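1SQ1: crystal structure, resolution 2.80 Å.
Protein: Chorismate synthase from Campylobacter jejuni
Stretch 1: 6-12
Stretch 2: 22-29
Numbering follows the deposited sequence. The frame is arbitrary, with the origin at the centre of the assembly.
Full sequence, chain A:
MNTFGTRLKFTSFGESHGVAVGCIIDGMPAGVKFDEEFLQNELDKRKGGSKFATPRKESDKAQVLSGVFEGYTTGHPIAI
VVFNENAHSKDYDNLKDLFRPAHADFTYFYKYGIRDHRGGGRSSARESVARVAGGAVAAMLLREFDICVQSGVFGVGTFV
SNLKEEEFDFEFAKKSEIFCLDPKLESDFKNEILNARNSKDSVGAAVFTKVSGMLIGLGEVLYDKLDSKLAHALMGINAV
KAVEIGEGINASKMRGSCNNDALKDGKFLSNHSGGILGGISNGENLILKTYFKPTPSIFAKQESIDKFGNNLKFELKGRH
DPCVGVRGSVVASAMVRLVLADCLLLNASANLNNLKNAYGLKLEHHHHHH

Stretch 1 6-12: TRLKFTS
Stretch 2 (22-29) GCIIDGMP

Strand 9-12 runs antiparallel to strand 22-26, at 165° between their N-to-C directions, with axes 4.4 Å apart at closest approach; the flanking residues are loop. The register sets Leu-8 opposite Gly-27, Phe-10 opposite Ile-25, Thr-11 opposite Ile-24 and Ser-12 opposite Cys-23.

Thr-6 (chi1 m) does not touch stretch 2, but its O accepts a 2.9 Å hydrogen bond from Lys-9 NZ. Arg-7 (phi/psi -98/-35; chi1 t, chi2 p) brings its O to 3.7 Å from Gly-27 CA. Gly-27 adopts 110/-8, and a CB there would clash with Arg-7 O. Leu-8 (-104/78; chi1 -149°, chi2 -127°) has CD2 3.0 Å from Asp-26 O and 3.6 Å from Ile-25 CG2, and CG 3.9 Å from CE of selenomethionine Met-28.

From Lys-9 (m, t, t, m) to Ser-12 the backbone is extended (-134/128 at Thr-11), as from Gly-22 to Asp-26 (-135/126 at Ile-24). Lys-9 O accepts a nearly straight hydrogen bond from Asp-26 N (Asp-26 chi1 t) at 3.1 Å. Phe-10 (chi1 t, chi2 -105°) shares a sheet face with Ile-25 (chi1 m, chi2 91°), Ser-12 and Cys-23 (p). Phe-10 CE2 sits 3.3 Å from Cys-23 CB; Ile-25 CG1 approaches the ring edge, 4.3 Å from Phe-10 CD2. Thr-11 (chi1 m) and Ile-24 (m, m), on the other face, form a hydrogen-bonded pair: Thr-11 N to Ile-24 O, 2.8 Å, and Ile-24 N to Thr-11 O, 2.6 Å. Phe-10/Ile-25 and Ser-12/Cys-23 are non-hydrogen-bonded pairs. At Ser-12 (chi1 p), CA makes a CA-H...O contact with Gly-22 O at 3.2 Å.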

# COMPACT_ATOMS: atom_id res chain seq x y z
N THR A 6 -2.83 -7.71 0.22
CA THR A 6 -2.97 -6.68 -0.81
C THR A 6 -4.44 -6.27 -0.95
O THR A 6 -4.80 -5.14 -0.66
CB THR A 6 -2.52 -7.18 -2.18
OG1 THR A 6 -1.24 -7.80 -2.07
CG2 THR A 6 -2.43 -6.03 -3.14
N ARG A 7 -5.28 -7.20 -1.41
CA ARG A 7 -6.69 -6.91 -1.60
C ARG A 7 -7.56 -7.38 -0.43
O ARG A 7 -8.55 -6.74 -0.09
CB ARG A 7 -7.17 -7.56 -2.90
CG ARG A 7 -8.55 -7.13 -3.38
CD ARG A 7 -8.50 -5.78 -4.07
NE ARG A 7 -9.82 -5.21 -4.37
CZ ARG A 7 -10.77 -5.00 -3.46
NH1 ARG A 7 -11.94 -4.48 -3.81
NH2 ARG A 7 -10.57 -5.32 -2.19
N LEU A 8 -7.19 -8.51 0.19
CA LEU A 8 -7.91 -9.08 1.34
C LEU A 8 -7.10 -8.76 2.60
O LEU A 8 -6.39 -9.61 3.14
CB LEU A 8 -8.05 -10.59 1.18
CG LEU A 8 -9.28 -11.29 1.78
CD1 LEU A 8 -8.85 -12.44 2.69
CD2 LEU A 8 -10.13 -10.29 2.53
N LYS A 9 -7.22 -7.52 3.06
CA LYS A 9 -6.51 -7.02 4.23
C LYS A 9 -6.99 -7.54 5.57
O LYS A 9 -8.12 -7.30 5.95
CB LYS A 9 -6.59 -5.50 4.22
CG LYS A 9 -6.03 -4.88 2.97
CD LYS A 9 -5.80 -3.40 3.11
CE LYS A 9 -5.11 -2.88 1.87
NZ LYS A 9 -3.88 -3.66 1.64
N PHE A 10 -6.11 -8.23 6.29
CA PHE A 10 -6.45 -8.75 7.61
C PHE A 10 -5.84 -7.85 8.67
O PHE A 10 -4.67 -7.50 8.58
CB PHE A 10 -5.89 -10.17 7.77
CG PHE A 10 -5.84 -10.65 9.19
CD1 PHE A 10 -4.62 -10.71 9.87
CD2 PHE A 10 -7.00 -11.06 9.84
CE1 PHE A 10 -4.55 -11.19 11.19
CE2 PHE A 10 -6.94 -11.54 11.16
CZ PHE A 10 -5.71 -11.60 11.83
N THR A 11 -6.63 -7.46 9.66
CA THR A 11 -6.13 -6.59 10.72
C THR A 11 -6.51 -7.07 12.11
O THR A 11 -7.69 -7.31 12.39
CB THR A 11 -6.65 -5.15 10.55
OG1 THR A 11 -6.29 -4.66 9.26
CG2 THR A 11 -6.04 -4.23 11.61
N SER A 12 -5.52 -7.20 12.99
CA SER A 12 -5.79 -7.62 14.35
C SER A 12 -5.42 -6.53 15.34
O SER A 12 -4.36 -5.93 15.26
CB SER A 12 -5.05 -8.92 14.69
OG SER A 12 -3.65 -8.83 14.46
N GLY A 22 -9.09 -9.24 18.78
CA GLY A 22 -10.05 -8.98 17.72
C GLY A 22 -9.39 -8.80 16.37
O GLY A 22 -8.24 -8.38 16.29
N CYS A 23 -10.12 -9.14 15.31
CA CYS A 23 -9.58 -8.98 13.96
C CYS A 23 -10.61 -8.35 13.04
O CYS A 23 -11.80 -8.27 13.37
CB CYS A 23 -9.10 -10.32 13.40
SG CYS A 23 -10.34 -11.41 12.69
N ILE A 24 -10.14 -7.86 11.89
CA ILE A 24 -11.01 -7.23 10.90
C ILE A 24 -10.60 -7.78 9.55
O ILE A 24 -9.42 -7.76 9.20
CB ILE A 24 -10.82 -5.68 10.89
CG1 ILE A 24 -11.05 -5.09 12.28
CG2 ILE A 24 -11.81 -5.03 9.93
CD1 ILE A 24 -12.45 -5.33 12.80
N ILE A 25 -11.54 -8.33 8.80
CA ILE A 25 -11.21 -8.84 7.48
C ILE A 25 -11.94 -7.94 6.50
O ILE A 25 -13.17 -7.90 6.45
CB ILE A 25 -11.67 -10.29 7.27
CG1 ILE A 25 -11.00 -11.22 8.28
CG2 ILE A 25 -11.32 -10.71 5.86
CD1 ILE A 25 -11.80 -11.42 9.57
N ASP A 26 -11.18 -7.19 5.72
CA ASP A 26 -11.75 -6.28 4.75
C ASP A 26 -11.38 -6.81 3.37
O ASP A 26 -10.29 -7.34 3.19
CB ASP A 26 -11.19 -4.87 5.00
CG ASP A 26 -11.83 -3.81 4.13
OD1 ASP A 26 -13.07 -3.62 4.18
OD2 ASP A 26 -11.09 -3.14 3.39
N GLY A 27 -12.29 -6.70 2.42
CA GLY A 27 -12.00 -7.15 1.08
C GLY A 27 -12.76 -8.39 0.66
O GLY A 27 -12.70 -8.79 -0.51
N MSE A 28 -13.46 -9.01 1.60
CA MSE A 28 -14.24 -10.21 1.31
C MSE A 28 -15.40 -9.87 0.39
O MSE A 28 -16.13 -8.91 0.62
CB MSE A 28 -14.76 -10.84 2.60
CG MSE A 28 -13.72 -11.68 3.32
SE MSE A 28 -13.64 -13.52 2.69
CE MSE A 28 -12.50 -13.34 1.14
N PRO A 29 -15.57 -10.66 -0.68
CA PRO A 29 -16.68 -10.39 -1.61
C PRO A 29 -18.03 -10.65 -0.94
O PRO A 29 -18.13 -11.46 -0.03
CB PRO A 29 -16.39 -11.31 -2.79
CG PRO A 29 -15.62 -12.43 -2.18
CD PRO A 29 -14.73 -11.77 -1.17